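Local coordinates for uncharacterized protein (Bacteroides ovatus CL02T12C04, PDB 6PTM) that probably hydrolyses carrageenan chains from their ends, as an exo-acting carrageenase of glycoside hydrolase family GH42, at residues 298-310 with 344-356. Numbering follows the deposited sequence.
Sequences CIEKTWASAPISE and VDGPRIMQASMQG
Ile-299 and Met-350 form a single beta bridge between two loops of the region related to GH42 beta-galactosidases, whose catalytic domain is a (beta/alpha)8 barrel; one loop joins strand 288-292 to helix 310-324, the other leads into helix 358-385. Backbone bonds set the register: Met-350 N donates to Cys-298 O (2.9 Å), Glu-300 N to Met-350 O, and, farther along, Ile-308 N to Arg-348 O.

Between these bonds the contact is by van der Waals packing. The first torsion of Ile-349 (chi1 -165°) turns CG1 away from its own backbone N, to lie against Cys-298 O and send CD1 to Pro-307 N (3.7 Å), while its CB packs against Pro-307 CB. Ile-299 CG2 rests against Ala-352 CB (4.1 Å).

Polar side chains meet at both ends of the contact. Glu-300 and Gln-351 run side by side, and Gln-351 NE2 donates to Glu-300 OE2; the modelled 2.5 Å is unusually short, so its exact length is doubtful. A water bridges Glu-300 O and Ala-352 N.

At the other end stands a salt-bridge network. Asp-345 OD1 receives both NH1 and NH2 of Arg-348, and Gly-346 O takes NH1 as well, which should restrain the guanidinium; it also makes a cation-pi contact with Tyr-313. The Glu-310 carboxylate, nearly coplanar with it (10°), uses syn lone pairs: OE1 meets Arg-348 NH2 at 2.9 Å and OE2 meets Arg-348 NE at 3.0 Å.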
loop_
_atom_site.group_PDB
_atom_site.type_symbol
_atom_site.label_atom_id
_atom_site.label_comp_id
_atom_site.label_asym_id
_atom_site.label_seq_id
_atom_site.Cartn_x
_atom_site.Cartn_y
_atom_site.Cartn_z
ATOM N N CYS A 298 20.771 0.341 9.719
ATOM C CA CYS A 298 22.002 -0.032 10.441
ATOM C C CYS A 298 23.220 0.120 9.509
ATOM O O CYS A 298 24.203 -0.585 9.723
ATOM C CB CYS A 298 21.831 -1.445 10.990
ATOM S SG CYS A 298 21.657 -2.721 9.716
ATOM N N ILE A 299 23.148 0.979 8.496
ATOM C CA ILE A 299 24.327 1.353 7.659
ATOM C C ILE A 299 24.806 2.739 8.113
ATOM O O ILE A 299 24.028 3.727 8.138
ATOM C CB ILE A 299 24.031 1.265 6.157
ATOM C CG1 ILE A 299 23.713 -0.184 5.778
ATOM C CG2 ILE A 299 25.196 1.831 5.344
ATOM C CD1 ILE A 299 23.234 -0.377 4.361
ATOM N N GLU A 300 26.049 2.826 8.559
ATOM C CA GLU A 300 26.491 4.089 9.184
ATOM C C GLU A 300 26.367 5.236 8.163
ATOM O O GLU A 300 26.626 4.990 6.988
ATOM C CB GLU A 300 27.911 3.943 9.682
ATOM C CG GLU A 300 28.301 5.113 10.556
ATOM C CD GLU A 300 29.510 4.793 11.394
ATOM O OE1 GLU A 300 29.712 5.533 12.376
ATOM O OE2 GLU A 300 30.231 3.788 11.053
ATOM N N LYS A 301 26.009 6.443 8.630
ATOM C CA LYS A 301 25.950 7.686 7.796
ATOM C C LYS A 301 24.722 7.670 6.879
ATOM O O LYS A 301 24.738 8.415 5.897
ATOM C CB LYS A 301 27.140 7.811 6.827
ATOM C CG LYS A 301 28.537 7.639 7.413
ATOM C CD LYS A 301 28.822 8.578 8.556
ATOM C CE LYS A 301 30.201 8.344 9.129
ATOM N NZ LYS A 301 30.466 9.274 10.250
ATOM N N THR A 302 23.748 6.780 7.091
ATOM C CA THR A 302 22.517 6.765 6.276
ATOM C C THR A 302 21.371 7.216 7.175
ATOM O O THR A 302 21.473 7.089 8.421
ATOM C CB THR A 302 22.256 5.400 5.620
ATOM O OG1 THR A 302 21.941 4.502 6.689
ATOM C CG2 THR A 302 23.416 4.931 4.764
ATOM N N TRP A 303 20.302 7.664 6.530
ATOM C CA TRP A 303 19.078 8.188 7.177
ATOM C C TRP A 303 18.508 7.140 8.137
ATOM O O TRP A 303 18.370 5.952 7.723
ATOM C CB TRP A 303 18.082 8.570 6.088
ATOM C CG TRP A 303 16.695 8.734 6.607
ATOM C CD1 TRP A 303 16.206 9.791 7.331
ATOM C CD2 TRP A 303 15.618 7.790 6.461
ATOM N NE1 TRP A 303 14.891 9.565 7.645
ATOM C CE2 TRP A 303 14.503 8.345 7.136
ATOM C CE3 TRP A 303 15.480 6.539 5.838
ATOM C CZ2 TRP A 303 13.274 7.678 7.177
ATOM C CZ3 TRP A 303 14.268 5.875 5.893
ATOM C CH2 TRP A 303 13.181 6.448 6.556
ATOM N N ALA A 304 18.183 7.589 9.349
ATOM C CA ALA A 304 17.505 6.853 10.439
ATOM C C ALA A 304 18.320 5.617 10.836
ATOM O O ALA A 304 17.716 4.690 11.308
ATOM C CB ALA A 304 16.094 6.465 10.027
ATOM N N SER A 305 19.636 5.615 10.631
ATOM C CA SER A 305 20.525 4.499 11.031
ATOM C C SER A 305 20.976 4.684 12.484
ATOM O O SER A 305 21.097 5.815 12.976
ATOM C CB SER A 305 21.676 4.348 10.067
ATOM O OG SER A 305 22.369 5.591 9.967
ATOM N N ALA A 306 21.171 3.565 13.169
ATOM C CA ALA A 306 21.786 3.490 14.503
ATOM C C ALA A 306 22.428 2.113 14.650
ATOM O O ALA A 306 22.014 1.140 14.003
ATOM C CB ALA A 306 20.746 3.728 15.559
ATOM N N PRO A 307 23.441 1.994 15.519
ATOM C CA PRO A 307 23.994 0.689 15.859
ATOM C C PRO A 307 22.974 -0.080 16.694
ATOM O O PRO A 307 22.237 0.552 17.471
ATOM C CB PRO A 307 25.230 1.009 16.715
ATOM C CG PRO A 307 25.429 2.531 16.570
ATOM C CD PRO A 307 24.061 3.091 16.286
ATOM N N ILE A 308 22.995 -1.408 16.600
ATOM C CA ILE A 308 22.095 -2.273 17.417
ATOM C C ILE A 308 22.636 -2.292 18.839
ATOM O O ILE A 308 23.789 -1.971 19.018
ATOM C CB ILE A 308 21.909 -3.669 16.808
ATOM C CG1 ILE A 308 23.153 -4.547 16.939
ATOM C CG2 ILE A 308 21.442 -3.535 15.365
ATOM C CD1 ILE A 308 22.946 -5.981 16.454
ATOM N N SER A 309 21.790 -2.633 19.799
ATOM C CA SER A 309 22.138 -2.625 21.243
ATOM C C SER A 309 23.041 -3.820 21.548
ATOM O O SER A 309 23.193 -4.688 20.663
ATOM C CB SER A 309 20.925 -2.659 22.081
ATOM O OG SER A 309 20.432 -3.988 22.170
ATOM N N GLU A 310 23.524 -3.911 22.792
ATOM C CA GLU A 310 24.328 -5.070 23.272
ATOM C C GLU A 310 23.392 -6.268 23.433
ATOM O O GLU A 310 23.779 -7.377 23.050
ATOM C CB GLU A 310 25.116 -4.655 24.515
ATOM C CG GLU A 310 26.138 -3.561 24.190
ATOM C CD GLU A 310 27.160 -3.986 23.152
ATOM O OE1 GLU A 310 27.881 -4.956 23.420
ATOM O OE2 GLU A 310 27.167 -3.438 22.043
ATOM N N VAL A 344 31.927 -13.979 19.297
ATOM C CA VAL A 344 31.713 -13.112 18.110
ATOM C C VAL A 344 31.557 -11.683 18.620
ATOM O O VAL A 344 30.804 -11.479 19.616
ATOM C CB VAL A 344 30.516 -13.584 17.281
ATOM C CG1 VAL A 344 30.256 -12.661 16.095
ATOM C CG2 VAL A 344 30.738 -15.018 16.835
ATOM N N ASP A 345 32.278 -10.730 18.019
ATOM C CA ASP A 345 32.329 -9.346 18.566
ATOM C C ASP A 345 32.658 -8.359 17.449
ATOM O O ASP A 345 33.436 -7.449 17.704
ATOM C CB ASP A 345 33.297 -9.248 19.760
ATOM C CG ASP A 345 32.893 -8.189 20.778
ATOM O OD1 ASP A 345 31.709 -7.804 20.810
ATOM O OD2 ASP A 345 33.751 -7.777 21.549
ATOM N N GLY A 346 32.020 -8.522 16.291
ATOM C CA GLY A 346 32.057 -7.566 15.171
ATOM C C GLY A 346 31.313 -6.265 15.472
ATOM O O GLY A 346 30.760 -6.038 16.542
ATOM N N PRO A 347 31.356 -5.332 14.505
ATOM C CA PRO A 347 30.725 -4.038 14.658
ATOM C C PRO A 347 29.202 -4.164 14.820
ATOM O O PRO A 347 28.582 -5.094 14.272
ATOM C CB PRO A 347 31.081 -3.248 13.382
ATOM C CG PRO A 347 31.854 -4.208 12.471
ATOM C CD PRO A 347 32.120 -5.474 13.255
ATOM N N ARG A 348 28.655 -3.269 15.624
ATOM C CA ARG A 348 27.196 -3.150 15.910
ATOM C C ARG A 348 26.468 -2.337 14.821
ATOM O O ARG A 348 25.271 -2.143 14.934
ATOM C CB ARG A 348 26.989 -2.472 17.263
ATOM C CG ARG A 348 27.019 -3.442 18.440
ATOM C CD ARG A 348 28.242 -4.334 18.482
ATOM N NE ARG A 348 28.416 -4.915 19.806
ATOM C CZ ARG A 348 29.325 -5.829 20.116
ATOM N NH1 ARG A 348 30.128 -6.323 19.195
ATOM N NH2 ARG A 348 29.405 -6.268 21.363
ATOM N N ILE A 349 27.179 -1.849 13.817
ATOM C CA ILE A 349 26.621 -1.122 12.648
ATOM C C ILE A 349 27.464 -1.534 11.443
ATOM O O ILE A 349 28.654 -1.807 11.651
ATOM C CB ILE A 349 26.641 0.394 12.927
ATOM C CG1 ILE A 349 25.757 1.144 11.927
ATOM C CG2 ILE A 349 28.079 0.934 12.936
ATOM C CD1 ILE A 349 25.320 2.497 12.411
ATOM N N MET A 350 26.855 -1.622 10.256
ATOM C CA MET A 350 27.518 -2.059 9.037
ATOM C C MET A 350 28.005 -0.821 8.261
ATOM O O MET A 350 27.472 0.316 8.450
ATOM C CB MET A 350 26.574 -2.880 8.159
ATOM C CG MET A 350 26.196 -4.223 8.756
ATOM S SD MET A 350 27.589 -5.334 8.834
ATOM C CE MET A 350 28.034 -5.087 10.545
ATOM N N GLN A 351 28.964 -1.063 7.383
ATOM C CA GLN A 351 29.441 -0.083 6.372
ATOM C C GLN A 351 28.875 -0.502 5.013
ATOM O O GLN A 351 28.844 -1.717 4.721
ATOM C CB GLN A 351 30.979 -0.011 6.407
ATOM C CG GLN A 351 31.568 0.350 7.776
ATOM C CD GLN A 351 31.146 1.708 8.285
ATOM O OE1 GLN A 351 31.075 2.674 7.523
ATOM N NE2 GLN A 351 30.870 1.811 9.584
ATOM N N ALA A 352 28.475 0.459 4.192
ATOM C CA ALA A 352 27.992 0.198 2.822
ATOM C C ALA A 352 29.033 -0.595 2.036
ATOM O O ALA A 352 28.641 -1.472 1.308
ATOM C CB ALA A 352 27.657 1.499 2.132
ATOM N N SER A 353 30.328 -0.327 2.212
ATOM C CA SER A 353 31.456 -1.040 1.534
ATOM C C SER A 353 31.469 -2.547 1.818
ATOM O O SER A 353 32.112 -3.275 1.051
ATOM C CB SER A 353 32.785 -0.485 1.954
ATOM O OG SER A 353 32.941 -0.632 3.366
ATOM N N MET A 354 30.826 -3.003 2.890
ATOM C CA MET A 354 30.816 -4.433 3.291
ATOM C C MET A 354 29.708 -5.184 2.540
ATOM O O MET A 354 29.649 -6.459 2.605
ATOM C CB MET A 354 30.588 -4.587 4.793
ATOM C CG MET A 354 31.643 -3.997 5.694
ATOM S SD MET A 354 30.964 -3.852 7.421
ATOM C CE MET A 354 32.455 -3.500 8.365
ATOM N N GLN A 355 28.835 -4.497 1.815
ATOM C CA GLN A 355 27.745 -5.238 1.141
ATOM C C GLN A 355 28.388 -6.308 0.251
ATOM O O GLN A 355 29.341 -5.992 -0.471
ATOM C CB GLN A 355 26.812 -4.329 0.357
ATOM C CG GLN A 355 25.704 -5.085 -0.323
ATOM C CD GLN A 355 24.687 -4.145 -0.927
ATOM O OE1 GLN A 355 25.046 -3.129 -1.506
ATOM N NE2 GLN A 355 23.418 -4.499 -0.814
ATOM N N GLY A 356 27.861 -7.521 0.292
ATOM C CA GLY A 356 28.381 -8.649 -0.502
ATOM C C GLY A 356 29.189 -9.595 0.367
ATOM O O GLY A 356 29.343 -10.741 -0.026
HETATM O O HOH W 1 28.573 3.070 5.246
#